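PDB 1UKF: 28 kDa product from Pseudomonas syringae pv. phaseolicola, which acts as an autocleaving, papain-like cysteine protease that the bacterium uses as an avirulence factor during infection of bean and Arabidopsis cells. Local coordinates for residues 26-31 / 35-40; 107-112 / 181-186; 143-146 / 152-155; 166-171 / 176-181. All blocks are in the same frame, centred on the assembly; numbering follows the deposited sequence.

Interaction 1. Residues 26-31 / 35-40; sequences LVMSSD and ESRMDH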
loop_
_atom_site.group_PDB
_atom_site.type_symbol
_atom_site.label_atom_id
_atom_site.label_comp_id
_atom_site.label_asym_id
_atom_site.label_seq_id
_atom_site.Cartn_x
_atom_site.Cartn_y
_atom_site.Cartn_z
ATOM N N LEU A 26 1.447 7.364 4.086
ATOM C CA LEU A 26 0.250 8.092 3.683
ATOM C C LEU A 26 0.132 9.408 4.439
ATOM O O LEU A 26 -0.216 10.437 3.854
ATOM C CB LEU A 26 -1.008 7.250 3.927
ATOM C CG LEU A 26 -1.330 6.162 2.898
ATOM C CD1 LEU A 26 -2.525 5.340 3.365
ATOM C CD2 LEU A 26 -1.627 6.806 1.547
ATOM N N VAL A 27 0.431 9.377 5.734
ATOM C CA VAL A 27 0.348 10.576 6.558
ATOM C C VAL A 27 1.289 11.678 6.085
ATOM O O VAL A 27 0.910 12.849 6.060
ATOM C CB VAL A 27 0.648 10.254 8.040
ATOM C CG1 VAL A 27 0.733 11.546 8.853
ATOM C CG2 VAL A 27 -0.445 9.355 8.600
ATOM N N MET A 28 2.509 11.321 5.696
ATOM C CA MET A 28 3.445 12.343 5.243
ATOM C C MET A 28 3.895 12.202 3.790
ATOM O O MET A 28 5.007 12.587 3.431
ATOM C CB MET A 28 4.657 12.399 6.183
ATOM C CG MET A 28 5.135 11.056 6.716
ATOM S SD MET A 28 5.782 9.963 5.446
ATOM C CE MET A 28 7.389 10.708 5.157
ATOM N N SER A 29 3.003 11.691 2.947
ATOM C CA SER A 29 3.303 11.488 1.533
ATOM C C SER A 29 3.572 12.778 0.763
ATOM O O SER A 29 4.196 12.750 -0.295
ATOM C CB SER A 29 2.159 10.721 0.861
ATOM O OG SER A 29 0.921 11.386 1.044
ATOM N N SER A 30 3.116 13.907 1.295
ATOM C CA SER A 30 3.313 15.187 0.621
ATOM C C SER A 30 4.466 16.002 1.194
ATOM O O SER A 30 4.741 17.106 0.722
ATOM C CB SER A 30 2.035 16.022 0.698
ATOM O OG SER A 30 1.775 16.416 2.035
ATOM N N ASP A 31 5.141 15.464 2.203
ATOM C CA ASP A 31 6.249 16.178 2.829
ATOM C C ASP A 31 7.596 15.871 2.190
ATOM O O ASP A 31 7.895 14.721 1.871
ATOM C CB ASP A 31 6.295 15.859 4.324
ATOM C CG ASP A 31 5.010 16.232 5.036
ATOM O OD1 ASP A 31 4.537 17.373 4.844
ATOM O OD2 ASP A 31 4.472 15.392 5.786
ATOM N N GLU A 35 13.102 10.920 -1.636
ATOM C CA GLU A 35 14.294 10.517 -0.897
ATOM C C GLU A 35 14.174 10.800 0.595
ATOM O O GLU A 35 14.506 9.946 1.424
ATOM C CB GLU A 35 15.531 11.236 -1.445
ATOM C CG GLU A 35 15.871 10.891 -2.882
ATOM C CD GLU A 35 16.176 9.419 -3.070
ATOM O OE1 GLU A 35 17.082 8.905 -2.381
ATOM O OE2 GLU A 35 15.514 8.776 -3.910
ATOM N N SER A 36 13.704 11.994 0.946
ATOM C CA SER A 36 13.570 12.337 2.354
ATOM C C SER A 36 12.483 11.497 3.017
ATOM O O SER A 36 12.572 11.198 4.206
ATOM C CB SER A 36 13.286 13.837 2.534
ATOM O OG SER A 36 12.038 14.214 1.986
ATOM N N ARG A 37 11.464 11.103 2.254
ATOM C CA ARG A 37 10.400 10.276 2.817
ATOM C C ARG A 37 10.946 8.887 3.126
ATOM O O ARG A 37 10.607 8.293 4.150
ATOM C CB ARG A 37 9.209 10.187 1.857
ATOM C CG ARG A 37 8.412 11.488 1.771
ATOM C CD ARG A 37 7.076 11.301 1.071
ATOM N NE ARG A 37 7.181 11.200 -0.383
ATOM C CZ ARG A 37 7.347 12.238 -1.198
ATOM N NH1 ARG A 37 7.436 13.466 -0.706
ATOM N NH2 ARG A 37 7.390 12.051 -2.510
ATOM N N MET A 38 11.801 8.371 2.250
ATOM C CA MET A 38 12.381 7.061 2.502
ATOM C C MET A 38 13.385 7.149 3.655
ATOM O O MET A 38 13.513 6.210 4.441
ATOM C CB MET A 38 13.041 6.509 1.235
ATOM C CG MET A 38 12.041 6.217 0.113
ATOM S SD MET A 38 10.668 5.108 0.579
ATOM C CE MET A 38 9.362 6.296 0.930
ATOM N N ASP A 39 14.091 8.275 3.768
ATOM C CA ASP A 39 15.049 8.452 4.864
ATOM C C ASP A 39 14.278 8.428 6.184
ATOM O O ASP A 39 14.745 7.884 7.185
ATOM C CB ASP A 39 15.795 9.787 4.740
ATOM C CG ASP A 39 16.847 9.781 3.646
ATOM O OD1 ASP A 39 17.173 8.696 3.126
ATOM O OD2 ASP A 39 17.358 10.871 3.312
ATOM N N HIS A 40 13.089 9.020 6.174
ATOM C CA HIS A 40 12.230 9.067 7.354
ATOM C C HIS A 40 11.798 7.666 7.802
ATOM O O HIS A 40 11.793 7.352 8.998
ATOM C CB HIS A 40 10.990 9.914 7.035
ATOM C CG HIS A 40 9.938 9.895 8.104
ATOM N ND1 HIS A 40 10.125 10.459 9.348
ATOM C CD2 HIS A 40 8.676 9.403 8.100
ATOM C CE1 HIS A 40 9.024 10.315 10.064
ATOM N NE2 HIS A 40 8.130 9.678 9.330
HETATM O O HOH W 1 9.897 13.819 3.853
#
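S36 meets D31 through a shared water rather than directly: the water donates to S36 OG at 2.9 Å and to D31 O at 3.0 Å. One residue on, R37 reaches across in full. Its CB and CG slide past the M28 side chain in the opposite direction, with CG 3.6 Å from M28 CE, and CD rests against M28 O. A bend at chi3 (-77°) then turns the guanidinium among the carbonyls of the 28-31 turn. NH1 donates to D31 O at 2.9 Å; the acceptor lies in the guanidinium plane, although the nitrogen itself stands 53° out of the carbonyl plane. S29 O sits over one guanidinium face, offset toward its rim, an electrostatic contact without hydrogen-bond geometry. This target is a type I beta turn, M28 to D31, following helix 18-27, which in this papain-like fold starts at the active-site C18. D31 N closes it on M28 O at 3.1 Å. On its far side the guanidinium uses NH2 for a salt bridge with E152 of strand 151-156. H40 ends the contact. With CG anti to the backbone N (chi1 172°), its imidazole swings toward M28, whose side chain, bent at chi2 and chi3, brings CE to 3.5 Å from H40 CD2. The sulfur approaches the ring obliquely, M28 SD lying 4.9 Å from the H40 centroid, while H40 NE2 is hydrogen-bonded to E24 on helix 18-27.

Interaction 2. Residues 107-112 / 181-186; sequences QTVAHD and VNEFRV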
loop_
_atom_site.group_PDB
_atom_site.type_symbol
_atom_site.label_atom_id
_atom_site.label_comp_id
_atom_site.label_asym_id
_atom_site.label_seq_id
_atom_site.Cartn_x
_atom_site.Cartn_y
_atom_site.Cartn_z
ATOM N N GLN A 107 -4.704 -2.285 -14.800
ATOM C CA GLN A 107 -5.626 -1.303 -15.357
ATOM C C GLN A 107 -6.810 -1.044 -14.431
ATOM O O GLN A 107 -7.170 0.108 -14.180
ATOM C CB GLN A 107 -6.138 -1.773 -16.721
ATOM C CG GLN A 107 -7.169 -0.845 -17.345
ATOM C CD GLN A 107 -6.644 0.565 -17.529
ATOM O OE1 GLN A 107 -5.664 0.786 -18.242
ATOM N NE2 GLN A 107 -7.293 1.527 -16.883
ATOM N N THR A 108 -7.416 -2.114 -13.927
ATOM C CA THR A 108 -8.561 -1.980 -13.037
ATOM C C THR A 108 -8.181 -1.237 -11.764
ATOM O O THR A 108 -8.883 -0.320 -11.338
ATOM C CB THR A 108 -9.143 -3.357 -12.662
ATOM O OG1 THR A 108 -9.555 -4.036 -13.855
ATOM C CG2 THR A 108 -10.342 -3.196 -11.737
ATOM N N VAL A 109 -7.068 -1.631 -11.156
ATOM C CA VAL A 109 -6.618 -0.982 -9.933
ATOM C C VAL A 109 -6.253 0.477 -10.197
ATOM O O VAL A 109 -6.583 1.357 -9.408
ATOM C CB VAL A 109 -5.406 -1.728 -9.322
ATOM C CG1 VAL A 109 -4.877 -0.965 -8.113
ATOM C CG2 VAL A 109 -5.824 -3.135 -8.907
ATOM N N ALA A 110 -5.582 0.733 -11.317
ATOM C CA ALA A 110 -5.192 2.094 -11.670
ATOM C C ALA A 110 -6.417 2.991 -11.819
ATOM O O ALA A 110 -6.407 4.149 -11.400
ATOM C CB ALA A 110 -4.388 2.090 -12.965
ATOM N N HIS A 111 -7.472 2.458 -12.425
ATOM C CA HIS A 111 -8.694 3.229 -12.609
ATOM C C HIS A 111 -9.266 3.633 -11.256
ATOM O O HIS A 111 -9.872 4.699 -11.117
ATOM C CB HIS A 111 -9.733 2.411 -13.379
ATOM C CG HIS A 111 -11.053 3.102 -13.527
ATOM N ND1 HIS A 111 -11.206 4.273 -14.237
ATOM C CD2 HIS A 111 -12.279 2.790 -13.044
ATOM C CE1 HIS A 111 -12.472 4.653 -14.186
ATOM N NE2 HIS A 111 -13.143 3.770 -13.468
ATOM N N ASP A 112 -9.064 2.783 -10.255
ATOM C CA ASP A 112 -9.574 3.062 -8.920
ATOM C C ASP A 112 -8.682 3.989 -8.098
ATOM O O ASP A 112 -9.180 4.857 -7.382
ATOM C CB ASP A 112 -9.759 1.764 -8.121
ATOM C CG ASP A 112 -10.734 0.800 -8.769
ATOM O OD1 ASP A 112 -11.755 1.258 -9.322
ATOM O OD2 ASP A 112 -10.485 -0.424 -8.702
ATOM N N VAL A 181 -6.073 -7.954 -5.068
ATOM C CA VAL A 181 -5.630 -6.722 -4.441
ATOM C C VAL A 181 -6.837 -6.100 -3.762
ATOM O O VAL A 181 -7.879 -5.917 -4.391
ATOM C CB VAL A 181 -5.094 -5.718 -5.485
ATOM C CG1 VAL A 181 -4.743 -4.399 -4.808
ATOM C CG2 VAL A 181 -3.877 -6.293 -6.189
ATOM N N ASN A 182 -6.709 -5.799 -2.474
ATOM C CA ASN A 182 -7.800 -5.158 -1.752
ATOM C C ASN A 182 -7.494 -3.670 -1.691
ATOM O O ASN A 182 -6.367 -3.270 -1.394
ATOM C CB ASN A 182 -7.926 -5.696 -0.327
ATOM C CG ASN A 182 -8.132 -7.187 -0.285
ATOM O OD1 ASN A 182 -9.091 -7.714 -0.849
ATOM N ND2 ASN A 182 -7.232 -7.882 0.391
ATOM N N GLU A 183 -8.498 -2.853 -1.973
ATOM C CA GLU A 183 -8.325 -1.411 -1.962
ATOM C C GLU A 183 -9.056 -0.772 -0.797
ATOM O O GLU A 183 -10.235 -1.043 -0.572
ATOM C CB GLU A 183 -8.866 -0.799 -3.256
ATOM C CG GLU A 183 -8.354 -1.432 -4.533
ATOM C CD GLU A 183 -9.088 -0.913 -5.754
ATOM O OE1 GLU A 183 -10.058 -0.144 -5.585
ATOM O OE2 GLU A 183 -8.701 -1.272 -6.881
ATOM N N PHE A 184 -8.348 0.071 -0.056
ATOM C CA PHE A 184 -8.935 0.801 1.056
ATOM C C PHE A 184 -8.799 2.274 0.697
ATOM O O PHE A 184 -7.730 2.868 0.856
ATOM C CB PHE A 184 -8.204 0.492 2.364
ATOM C CG PHE A 184 -8.280 -0.953 2.763
ATOM C CD1 PHE A 184 -7.304 -1.858 2.352
ATOM C CD2 PHE A 184 -9.356 -1.423 3.510
ATOM C CE1 PHE A 184 -7.402 -3.211 2.680
ATOM C CE2 PHE A 184 -9.462 -2.773 3.840
ATOM C CZ PHE A 184 -8.485 -3.667 3.424
ATOM N N ARG A 185 -9.882 2.846 0.181
ATOM C CA ARG A 185 -9.908 4.246 -0.224
ATOM C C ARG A 185 -10.120 5.107 1.010
ATOM O O ARG A 185 -11.129 4.974 1.703
ATOM C CB ARG A 185 -11.032 4.471 -1.232
ATOM C CG ARG A 185 -11.087 5.870 -1.807
ATOM C CD ARG A 185 -12.178 5.952 -2.854
ATOM N NE ARG A 185 -12.470 7.326 -3.247
ATOM C CZ ARG A 185 -13.404 7.660 -4.132
ATOM N NH1 ARG A 185 -14.133 6.719 -4.715
ATOM N NH2 ARG A 185 -13.614 8.936 -4.428
ATOM N N VAL A 186 -9.168 5.995 1.278
ATOM C CA VAL A 186 -9.238 6.840 2.460
ATOM C C VAL A 186 -9.124 8.331 2.162
ATOM O O VAL A 186 -8.641 8.735 1.106
ATOM C CB VAL A 186 -8.122 6.452 3.460
ATOM C CG1 VAL A 186 -8.181 4.956 3.740
ATOM C CG2 VAL A 186 -6.756 6.832 2.900
#
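V109 reaches strand 181-186 with its methyls and its backbone together. Its CG1 lies anti to the backbone N (chi1 175°), and the valine spreads its branches so that CG1 and CG2 both stand 4.0 Å from E183 OE2. V109 CA is nearer still to that oxygen, at 3.7 Å, so this side of the carboxylate is bounded by hydrocarbon. CG2 also rests on V181, 4.3 Å from V181 CB, a loose apolar contact one strand repeat before E183. One helical turn later comes D112, where the chemistry changes. E183 extends straight out from the strand beyond CG and crosses D112 at about a right angle, the two carboxylate planes 67° apart. D112 OD2 comes within 2.7 Å of E183 OE2, and D112 CB packs 3.2 Å from E183 OE1. Two buried acid oxygens so close suggest that one group is probably protonated, its affinity for the proton raised by the other. K94, from the adjoining strand 88-97, makes a salt bridge to D112 OD2 and would temper the negative charge; E183 pairs with the same lysine through its backbone. The segment axes run nearly parallel, 4° apart, with a closest approach of 10.5 Å. By strand alternation V181 and E183 face helix 102-113, whereas N182 and F184 meet helix 73-84 on the opposite side of the strand: the antiparallel sheet, layered between helices, of a papain-like protease domain.

Interaction 3. Residues 143-146 / 152-155; sequences FKLF and EFQS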
loop_
_atom_site.group_PDB
_atom_site.type_symbol
_atom_site.label_atom_id
_atom_site.label_comp_id
_atom_site.label_asym_id
_atom_site.label_seq_id
_atom_site.Cartn_x
_atom_site.Cartn_y
_atom_site.Cartn_z
ATOM N N PHE A 143 1.034 10.515 -9.686
ATOM C CA PHE A 143 0.631 9.323 -8.944
ATOM C C PHE A 143 1.847 8.785 -8.190
ATOM O O PHE A 143 2.872 8.473 -8.797
ATOM C CB PHE A 143 0.096 8.247 -9.891
ATOM C CG PHE A 143 -0.277 6.966 -9.197
ATOM C CD1 PHE A 143 -1.333 6.933 -8.291
ATOM C CD2 PHE A 143 0.446 5.799 -9.428
ATOM C CE1 PHE A 143 -1.663 5.754 -7.622
ATOM C CE2 PHE A 143 0.122 4.616 -8.762
ATOM C CZ PHE A 143 -0.935 4.594 -7.858
ATOM N N LYS A 144 1.727 8.690 -6.869
ATOM C CA LYS A 144 2.810 8.196 -6.017
ATOM C C LYS A 144 2.427 6.851 -5.414
ATOM O O LYS A 144 1.302 6.675 -4.954
ATOM C CB LYS A 144 3.078 9.168 -4.863
ATOM C CG LYS A 144 3.472 10.583 -5.242
ATOM C CD LYS A 144 3.656 11.413 -3.975
ATOM C CE LYS A 144 4.097 12.836 -4.275
ATOM N NZ LYS A 144 4.230 13.628 -3.022
ATOM N N LEU A 145 3.367 5.911 -5.404
ATOM C CA LEU A 145 3.114 4.599 -4.826
ATOM C C LEU A 145 4.303 4.187 -3.972
ATOM O O LEU A 145 5.456 4.309 -4.388
ATOM C CB LEU A 145 2.857 3.562 -5.925
ATOM C CG LEU A 145 2.511 2.152 -5.431
ATOM C CD1 LEU A 145 1.603 1.468 -6.436
ATOM C CD2 LEU A 145 3.784 1.347 -5.198
ATOM N N PHE A 146 4.014 3.709 -2.768
ATOM C CA PHE A 146 5.051 3.271 -1.843
ATOM C C PHE A 146 4.860 1.812 -1.463
ATOM O O PHE A 146 3.783 1.410 -1.011
ATOM C CB PHE A 146 5.031 4.138 -0.573
ATOM C CG PHE A 146 5.823 3.561 0.579
ATOM C CD1 PHE A 146 7.207 3.426 0.502
ATOM C CD2 PHE A 146 5.179 3.155 1.742
ATOM C CE1 PHE A 146 7.932 2.895 1.568
ATOM C CE2 PHE A 146 5.897 2.623 2.812
ATOM C CZ PHE A 146 7.275 2.495 2.722
ATOM N N GLU A 152 9.721 4.117 -3.053
ATOM C CA GLU A 152 8.685 4.926 -3.677
ATOM C C GLU A 152 8.821 4.990 -5.191
ATOM O O GLU A 152 9.929 5.080 -5.734
ATOM C CB GLU A 152 8.690 6.349 -3.100
ATOM C CG GLU A 152 7.465 7.171 -3.523
ATOM C CD GLU A 152 7.382 8.535 -2.858
ATOM O OE1 GLU A 152 7.605 8.624 -1.632
ATOM O OE2 GLU A 152 7.071 9.517 -3.570
ATOM N N PHE A 153 7.674 4.932 -5.859
ATOM C CA PHE A 153 7.591 4.990 -7.311
ATOM C C PHE A 153 6.630 6.108 -7.671
ATOM O O PHE A 153 5.752 6.465 -6.882
ATOM C CB PHE A 153 7.059 3.670 -7.875
ATOM C CG PHE A 153 7.884 2.474 -7.505
ATOM C CD1 PHE A 153 7.743 1.871 -6.258
ATOM C CD2 PHE A 153 8.828 1.972 -8.392
ATOM C CE1 PHE A 153 8.536 0.782 -5.899
ATOM C CE2 PHE A 153 9.625 0.886 -8.046
ATOM C CZ PHE A 153 9.480 0.289 -6.795
ATOM N N GLN A 154 6.797 6.659 -8.865
ATOM C CA GLN A 154 5.929 7.727 -9.329
ATOM C C GLN A 154 5.692 7.612 -10.821
ATOM O O GLN A 154 6.560 7.154 -11.570
ATOM C CB GLN A 154 6.538 9.095 -9.009
ATOM C CG GLN A 154 6.426 9.488 -7.542
ATOM C CD GLN A 154 7.047 10.839 -7.253
ATOM O OE1 GLN A 154 7.122 11.698 -8.134
ATOM N NE2 GLN A 154 7.478 11.044 -6.010
ATOM N N SER A 155 4.500 8.018 -11.242
ATOM C CA SER A 155 4.126 7.988 -12.647
ATOM C C SER A 155 3.039 9.021 -12.858
ATOM O O SER A 155 2.506 9.585 -11.906
ATOM C CB SER A 155 3.567 6.615 -13.034
ATOM O OG SER A 155 2.258 6.419 -12.516
#
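K144 and Q154 stand side by side on one face of their two strands, pointing the same way. From CB, with CG anti to the carbonyl carbon (chi1 -59°) and the chain extended beyond it, the lysine runs out alongside Q154. Its CG touches Q154 CG at 3.9 Å, and CD passes E152 OE2 at the same distance, an oblique crossing of aliphatic chain and carboxylate. NZ continues past this acid, 5.0 Å from E152 OE2, to a salt bridge with E139 and a hydrogen bond to S29 O. The strands form the beta hairpin 142-147/151-156, which carries the active-site D147 immediately beyond F146. K144 and Q154 are a non-hydrogen-bonded antiparallel pair; next to them L145 and F153 are a hydrogen-bonded one, L145 N giving to F153 O at 2.9 Å and F153 N to L145 O at 2.7 Å. Beside the lysine, Q154 NE2 donates to E152 OE2 at 2.9 Å, approaching the anti side of the carboxylate with the acceptor in the amide plane. Q154 OE1 is held by Q142, and E152, which R37 also grips, is further fixed by W25 at OE1. On the opposite face L145 CD2 packs on F153 CD1 at 4.1 Å.

Interaction 4. Residues 166-171 / 176-181; sequences GLIDHY and YDVACV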
loop_
_atom_site.group_PDB
_atom_site.type_symbol
_atom_site.label_atom_id
_atom_site.label_comp_id
_atom_site.label_asym_id
_atom_site.label_seq_id
_atom_site.Cartn_x
_atom_site.Cartn_y
_atom_site.Cartn_z
ATOM N N GLY A 166 3.719 -3.555 -13.349
ATOM C CA GLY A 166 5.106 -3.855 -13.042
ATOM C C GLY A 166 5.282 -4.400 -11.636
ATOM O O GLY A 166 6.070 -5.320 -11.411
ATOM N N LEU A 167 4.548 -3.836 -10.682
ATOM C CA LEU A 167 4.634 -4.282 -9.300
ATOM C C LEU A 167 4.098 -5.707 -9.177
ATOM O O LEU A 167 4.695 -6.548 -8.509
ATOM C CB LEU A 167 3.840 -3.342 -8.391
ATOM C CG LEU A 167 4.120 -3.511 -6.898
ATOM C CD1 LEU A 167 5.581 -3.184 -6.617
ATOM C CD2 LEU A 167 3.215 -2.593 -6.090
ATOM N N ILE A 168 2.969 -5.975 -9.823
ATOM C CA ILE A 168 2.383 -7.306 -9.785
ATOM C C ILE A 168 3.346 -8.322 -10.399
ATOM O O ILE A 168 3.568 -9.394 -9.836
ATOM C CB ILE A 168 1.047 -7.360 -10.557
ATOM C CG1 ILE A 168 0.026 -6.435 -9.892
ATOM C CG2 ILE A 168 0.519 -8.794 -10.597
ATOM C CD1 ILE A 168 -0.304 -6.803 -8.458
ATOM N N ASP A 169 3.919 -7.983 -11.550
ATOM C CA ASP A 169 4.851 -8.889 -12.215
ATOM C C ASP A 169 6.082 -9.128 -11.353
ATOM O O ASP A 169 6.647 -10.222 -11.355
ATOM C CB ASP A 169 5.278 -8.334 -13.575
ATOM C CG ASP A 169 4.136 -8.275 -14.568
ATOM O OD1 ASP A 169 3.199 -9.092 -14.454
ATOM O OD2 ASP A 169 4.188 -7.417 -15.472
ATOM N N HIS A 170 6.497 -8.099 -10.622
ATOM C CA HIS A 170 7.656 -8.205 -9.745
ATOM C C HIS A 170 7.439 -9.324 -8.732
ATOM O O HIS A 170 8.288 -10.201 -8.563
ATOM C CB HIS A 170 7.881 -6.888 -8.999
ATOM C CG HIS A 170 8.858 -6.994 -7.869
ATOM N ND1 HIS A 170 10.220 -7.063 -8.066
ATOM C CD2 HIS A 170 8.666 -7.082 -6.532
ATOM C CE1 HIS A 170 10.825 -7.188 -6.897
ATOM N NE2 HIS A 170 9.904 -7.203 -5.952
ATOM N N TYR A 171 6.300 -9.292 -8.052
ATOM C CA TYR A 171 6.015 -10.311 -7.058
ATOM C C TYR A 171 5.784 -11.682 -7.674
ATOM O O TYR A 171 6.254 -12.686 -7.142
ATOM C CB TYR A 171 4.831 -9.891 -6.187
ATOM C CG TYR A 171 5.232 -8.845 -5.171
ATOM C CD1 TYR A 171 4.923 -7.498 -5.353
ATOM C CD2 TYR A 171 5.991 -9.200 -4.056
ATOM C CE1 TYR A 171 5.369 -6.528 -4.448
ATOM C CE2 TYR A 171 6.438 -8.244 -3.152
ATOM C CZ TYR A 171 6.127 -6.913 -3.353
ATOM O OH TYR A 171 6.596 -5.973 -2.461
ATOM N N TYR A 176 5.404 -15.104 -5.726
ATOM C CA TYR A 176 4.424 -14.618 -4.762
ATOM C C TYR A 176 3.217 -14.193 -5.590
ATOM O O TYR A 176 2.959 -13.002 -5.767
ATOM C CB TYR A 176 4.955 -13.419 -3.970
ATOM C CG TYR A 176 6.023 -13.763 -2.956
ATOM C CD1 TYR A 176 7.358 -13.885 -3.334
ATOM C CD2 TYR A 176 5.694 -13.984 -1.617
ATOM C CE1 TYR A 176 8.343 -14.217 -2.407
ATOM C CE2 TYR A 176 6.670 -14.319 -0.681
ATOM C CZ TYR A 176 7.991 -14.434 -1.085
ATOM O OH TYR A 176 8.965 -14.769 -0.171
ATOM N N ASP A 177 2.495 -15.181 -6.109
ATOM C CA ASP A 177 1.321 -14.935 -6.939
ATOM C C ASP A 177 0.297 -14.035 -6.263
ATOM O O ASP A 177 -0.256 -14.380 -5.221
ATOM C CB ASP A 177 0.656 -16.262 -7.319
ATOM C CG ASP A 177 -0.630 -16.069 -8.104
ATOM O OD1 ASP A 177 -0.598 -15.387 -9.150
ATOM O OD2 ASP A 177 -1.676 -16.603 -7.676
ATOM N N VAL A 178 0.051 -12.878 -6.867
ATOM C CA VAL A 178 -0.919 -11.934 -6.334
ATOM C C VAL A 178 -2.308 -12.393 -6.767
ATOM O O VAL A 178 -2.741 -12.118 -7.885
ATOM C CB VAL A 178 -0.664 -10.510 -6.870
ATOM C CG1 VAL A 178 -1.646 -9.533 -6.243
ATOM C CG2 VAL A 178 0.772 -10.093 -6.577
ATOM N N ALA A 179 -2.992 -13.101 -5.876
ATOM C CA ALA A 179 -4.328 -13.621 -6.155
ATOM C C ALA A 179 -5.344 -12.496 -6.312
ATOM O O ALA A 179 -6.257 -12.577 -7.138
ATOM C CB ALA A 179 -4.759 -14.563 -5.038
ATOM N N CYS A 180 -5.186 -11.453 -5.506
ATOM C CA CYS A 180 -6.081 -10.307 -5.568
ATOM C C CYS A 180 -5.476 -9.117 -4.843
ATOM O O CYS A 180 -4.491 -9.244 -4.116
ATOM C CB CYS A 180 -7.445 -10.644 -4.952
ATOM S SG CYS A 180 -7.457 -10.901 -3.162
ATOM N N VAL A 181 -6.073 -7.954 -5.068
ATOM C CA VAL A 181 -5.630 -6.722 -4.441
ATOM C C VAL A 181 -6.837 -6.100 -3.762
ATOM O O VAL A 181 -7.879 -5.917 -4.391
ATOM C CB VAL A 181 -5.094 -5.718 -5.485
ATOM C CG1 VAL A 181 -4.743 -4.399 -4.808
ATOM C CG2 VAL A 181 -3.877 -6.293 -6.189
#
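Y171 O accepts the backbone N-H of Y176 at 2.9 Å. The nitrogen approaches from above the carbonyl plane, 36° out of it, as the chain doubles back after helix 160-173. The same oxygen lies at the edge of the Y176 ring, near its plane, and 3.5 Å from Y176 CB. From the helix side, Y171 CB packs against both Y176 O and V178 CG2, the latter 4.1 Å away. Farther back on the helix, I168 aims its CD1 at the strand. Its chi1 of -63° and a closely matching chi2 fold the ethyl arm down onto the valine fork: CD1 sits 3.8 Å from V178 CG1 and 3.9 Å from V178 CG2, with V181 CG2 a looser neighbour. The two side chains cross at about a right angle. Beyond its CB the Y171 ring turns away from this strand, under H170 CD2, which stands over the ring centre. Its hydroxyl is hydrogen-bonded to the active-site D147 and to N149, placing this tyrosine in the second shell of the catalytic triad. Helix 166-171 and strand 178-181 run roughly antiparallel, at 147°, with axes 9.7 Å apart. Strand 119-126, the neighbour of strand 178-187 in the sheet, also touches this contact: F126 meets the Y171 and Y176 rings, and L124 touches Y171 and V181.

Interactions 2, 3 and 4 are buried contacts built on the same antiparallel sheet, whereas interaction 1 is only partly buried, between a helix and a turn toward the outside. Interactions 2 and 4 share V181 and use strand 178-187, yet one brings two carboxylates together and the other is mostly aliphatic packing. Interaction 3 is the only strand-to-strand pairing: the face with K144, E152 and Q154, which also holds F146, meets interaction 1 through R37, S29 and M38, and the face with L145 and F153 touches interaction 4 where L145 packs on L167. Interactions 3 and 4 also adjoin the active site, both near D147, while interaction 1 lies away from it.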